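Local coordinates for McyG protein (Microcystis aeruginosa PCC 7806, PDB 4R0M) that probably activates phenylalanine or a related acid as its adenylate for loading onto a peptidyl carrier domain in microcystin synthesis, at residues Glu216-Trp221 with Val268-Ser273. Sequence-based numbering, arbitrary orientation.
Sequences EVTLNW and VSISWS. With FA5 (adenosine-5'-[phenylalaninyl-phosphate]), chain C.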
loop_
_atom_site.group_PDB
_atom_site.type_symbol
_atom_site.label_atom_id
_atom_site.label_comp_id
_atom_site.label_asym_id
_atom_site.label_seq_id
_atom_site.Cartn_x
_atom_site.Cartn_y
_atom_site.Cartn_z
ATOM N N GLU A 216 -16.984 -8.616 12.776
ATOM C CA GLU A 216 -15.758 -7.818 12.693
ATOM C C GLU A 216 -16.060 -6.363 12.364
ATOM O O GLU A 216 -17.076 -6.049 11.740
ATOM C CB GLU A 216 -14.780 -8.376 11.648
ATOM C CG GLU A 216 -14.365 -9.833 11.819
ATOM C CD GLU A 216 -13.606 -10.120 13.102
ATOM O OE1 GLU A 216 -13.200 -9.167 13.801
ATOM O OE2 GLU A 216 -13.415 -11.317 13.412
ATOM N N VAL A 217 -15.174 -5.478 12.805
ATOM C CA VAL A 217 -15.223 -4.073 12.423
ATOM C C VAL A 217 -13.852 -3.689 11.867
ATOM O O VAL A 217 -12.864 -3.640 12.602
ATOM C CB VAL A 217 -15.606 -3.162 13.609
ATOM C CG1 VAL A 217 -15.647 -1.705 13.171
ATOM C CG2 VAL A 217 -16.950 -3.574 14.203
ATOM N N THR A 218 -13.800 -3.452 10.559
ATOM C CA THR A 218 -12.557 -3.064 9.894
ATOM C C THR A 218 -12.462 -1.550 9.770
ATOM O O THR A 218 -13.473 -0.872 9.581
ATOM C CB THR A 218 -12.417 -3.696 8.491
ATOM O OG1 THR A 218 -13.440 -3.189 7.625
ATOM C CG2 THR A 218 -12.514 -5.217 8.556
ATOM N N LEU A 219 -11.241 -1.029 9.890
ATOM C CA LEU A 219 -10.973 0.391 9.673
ATOM C C LEU A 219 -9.768 0.582 8.755
ATOM O O LEU A 219 -8.669 0.095 9.038
ATOM C CB LEU A 219 -10.768 1.127 11.005
ATOM C CG LEU A 219 -10.499 2.640 10.977
ATOM C CD1 LEU A 219 -11.072 3.323 12.207
ATOM C CD2 LEU A 219 -9.014 2.955 10.842
ATOM N N ASN A 220 -9.994 1.295 7.654
ATOM C CA ASN A 220 -8.940 1.651 6.720
ATOM C C ASN A 220 -8.710 3.157 6.690
ATOM O O ASN A 220 -9.665 3.939 6.693
ATOM C CB ASN A 220 -9.279 1.165 5.311
ATOM C CG ASN A 220 -8.283 1.648 4.273
ATOM O OD1 ASN A 220 -7.117 1.261 4.283
ATOM N ND2 ASN A 220 -8.741 2.507 3.373
ATOM N N TRP A 221 -7.443 3.557 6.659
ATOM C CA TRP A 221 -7.107 4.964 6.464
ATOM C C TRP A 221 -6.094 5.175 5.368
ATOM O O TRP A 221 -5.534 6.259 5.228
ATOM C CB TRP A 221 -6.696 5.628 7.775
ATOM C CG TRP A 221 -5.436 5.083 8.397
ATOM C CD1 TRP A 221 -5.280 3.892 9.102
ATOM C CD2 TRP A 221 -4.110 5.717 8.419
ATOM N NE1 TRP A 221 -3.985 3.743 9.530
ATOM C CE2 TRP A 221 -3.231 4.802 9.156
ATOM C CE3 TRP A 221 -3.578 6.900 7.908
ATOM C CZ2 TRP A 221 -1.888 5.083 9.365
ATOM C CZ3 TRP A 221 -2.221 7.171 8.126
ATOM C CH2 TRP A 221 -1.399 6.285 8.835
ATOM N N VAL A 268 -13.061 -1.148 16.885
ATOM C CA VAL A 268 -12.454 -1.726 15.689
ATOM C C VAL A 268 -11.638 -2.967 16.040
ATOM O O VAL A 268 -10.872 -2.965 17.006
ATOM C CB VAL A 268 -11.591 -0.673 14.959
ATOM C CG1 VAL A 268 -10.788 -1.293 13.823
ATOM C CG2 VAL A 268 -12.472 0.455 14.440
ATOM N N SER A 269 -11.815 -4.025 15.254
ATOM C CA SER A 269 -11.155 -5.305 15.503
ATOM C C SER A 269 -10.045 -5.619 14.498
ATOM O O SER A 269 -9.144 -6.405 14.793
ATOM C CB SER A 269 -12.185 -6.439 15.508
ATOM O OG SER A 269 -12.880 -6.504 14.273
ATOM N N ILE A 270 -10.136 -5.019 13.310
ATOM C CA ILE A 270 -9.169 -5.243 12.231
ATOM C C ILE A 270 -8.756 -3.903 11.622
ATOM O O ILE A 270 -9.609 -3.113 11.210
ATOM C CB ILE A 270 -9.743 -6.146 11.110
ATOM C CG1 ILE A 270 -10.218 -7.495 11.667
ATOM C CG2 ILE A 270 -8.713 -6.355 10.002
ATOM C CD1 ILE A 270 -11.080 -8.288 10.705
ATOM N N SER A 271 -7.449 -3.652 11.570
ATOM C CA SER A 271 -6.918 -2.447 10.930
ATOM C C SER A 271 -5.519 -2.693 10.366
ATOM O O SER A 271 -4.956 -3.776 10.540
ATOM C CB SER A 271 -6.922 -1.257 11.898
ATOM O OG SER A 271 -6.888 -0.035 11.178
ATOM N N TRP A 272 -4.969 -1.682 9.693
ATOM C CA TRP A 272 -3.700 -1.820 8.975
ATOM C C TRP A 272 -3.027 -0.503 8.677
ATOM O O TRP A 272 -3.688 0.508 8.420
ATOM C CB TRP A 272 -3.914 -2.626 7.687
ATOM C CG TRP A 272 -2.889 -2.392 6.599
ATOM C CD1 TRP A 272 -1.525 -2.690 6.627
ATOM C CD2 TRP A 272 -3.123 -1.816 5.270
ATOM N NE1 TRP A 272 -0.923 -2.336 5.447
ATOM C CE2 TRP A 272 -1.821 -1.807 4.591
ATOM C CE3 TRP A 272 -4.237 -1.322 4.601
ATOM C CZ2 TRP A 272 -1.670 -1.319 3.302
ATOM C CZ3 TRP A 272 -4.071 -0.834 3.300
ATOM C CH2 TRP A 272 -2.818 -0.834 2.668
ATOM N N SER A 273 -1.695 -0.523 8.737
ATOM C CA SER A 273 -0.842 0.548 8.218
ATOM C C SER A 273 0.555 -0.013 7.939
ATOM O O SER A 273 0.911 -1.074 8.462
ATOM C CB SER A 273 -0.751 1.709 9.212
ATOM O OG SER A 273 0.225 1.460 10.210
HETATM C C FA5 C . 1.634 -3.258 -1.237
HETATM O O FA5 C . 2.349 -2.395 -0.741
HETATM C CA FA5 C . 1.096 -4.376 -0.381
HETATM N N FA5 C . 2.250 -4.899 0.310
HETATM C CB FA5 C . 0.078 -3.882 0.657
HETATM C CG FA5 C . -0.460 -4.866 1.703
HETATM C CD1 FA5 C . 0.141 -6.088 2.008
HETATM C CD2 FA5 C . -1.618 -4.518 2.411
HETATM C CE1 FA5 C . -0.404 -6.936 2.980
HETATM C CE2 FA5 C . -2.168 -5.354 3.390
HETATM C CZ FA5 C . -1.557 -6.573 3.676
HETATM P P FA5 C . 2.476 -2.862 -3.792
HETATM O OP1 FA5 C . 2.541 -1.372 -3.997
HETATM O OP2 FA5 C . 2.209 -3.747 -4.984
HETATM O OP3 FA5 C . 1.349 -3.185 -2.669
HETATM O "O5'" FA5 C . 3.888 -3.291 -3.143
HETATM C "C5'" FA5 C . 4.228 -4.647 -2.866
HETATM C "C4'" FA5 C . 5.653 -4.678 -2.333
HETATM O "O4'" FA5 C . 5.768 -4.025 -1.063
HETATM C "C3'" FA5 C . 6.161 -6.084 -2.087
HETATM O "O3'" FA5 C . 6.629 -6.703 -3.284
HETATM C "C2'" FA5 C . 7.279 -5.842 -1.098
HETATM O "O2'" FA5 C . 8.477 -5.455 -1.780
HETATM C "C1'" FA5 C . 6.786 -4.663 -0.287
HETATM N N9 FA5 C . 6.229 -5.167 0.995
HETATM C C8 FA5 C . 4.922 -5.310 1.281
HETATM N N7 FA5 C . 4.734 -5.790 2.535
HETATM C C5 FA5 C . 5.951 -5.973 3.079
HETATM C C6 FA5 C . 6.484 -6.457 4.377
HETATM N N6 FA5 C . 5.657 -6.854 5.371
HETATM N N1 FA5 C . 7.829 -6.492 4.538
HETATM C C2 FA5 C . 8.670 -6.105 3.557
HETATM N N3 FA5 C . 8.257 -5.650 2.358
HETATM C C4 FA5 C . 6.934 -5.564 2.060
#
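Ser269 OG is gripped by two hydrogen bonds. It donates to Glu216 OE1 at 2.7 Å, on the anti lone pair of that oxygen. It accepts from Val217 N at 2.9 Å, nearly straight at 168°. A chi1 of 59° sets OG between its own backbone N and carbonyl carbon, facing both partners. The other carboxylate oxygen, Glu216 OE2, forms a salt bridge with Lys299. Val217 O takes two donors: Ser269 N lies in the carbonyl plane, while Ile270 N sits above it. From there the strands run parallel, and Leu219 N meets Ile270 O at 3.0 Å, nearly along the C=O axis. Strands 217-220 and 270-273 are neighbours in the large mixed sheet of an ANL-family adenylation domain. The chain between them first runs through helix 227-240 to strand 243-246, on the other side of 217-220, then returns through helices 249-254 and 258-265. The hydroxyl of Ser271 replaces a backbone donor: OG reaches Leu219 O at 2.8 Å, and also bonds to Trp259. On the same face as Ser271, Leu219 CB packs on Val268 CG1 at 3.7 Å. On the other face, Thr218 CG2 lies beside Ile270 CB. Trp272 carries this contact into the ligand pocket. Its ring offers one face to the phenyl group of the bound phenylalanyl-adenylate, with Trp272 CZ2 3.3 Å from FA5 CD2. Ala304 O holds the indole NE1. An alanine at Trp272 would remove this ring and would probably weaken the hold on the substrate phenyl. Asn220, itself bonded to Met222 and His246, runs alongside, its OD1 3.8 Å from Trp272 CZ3.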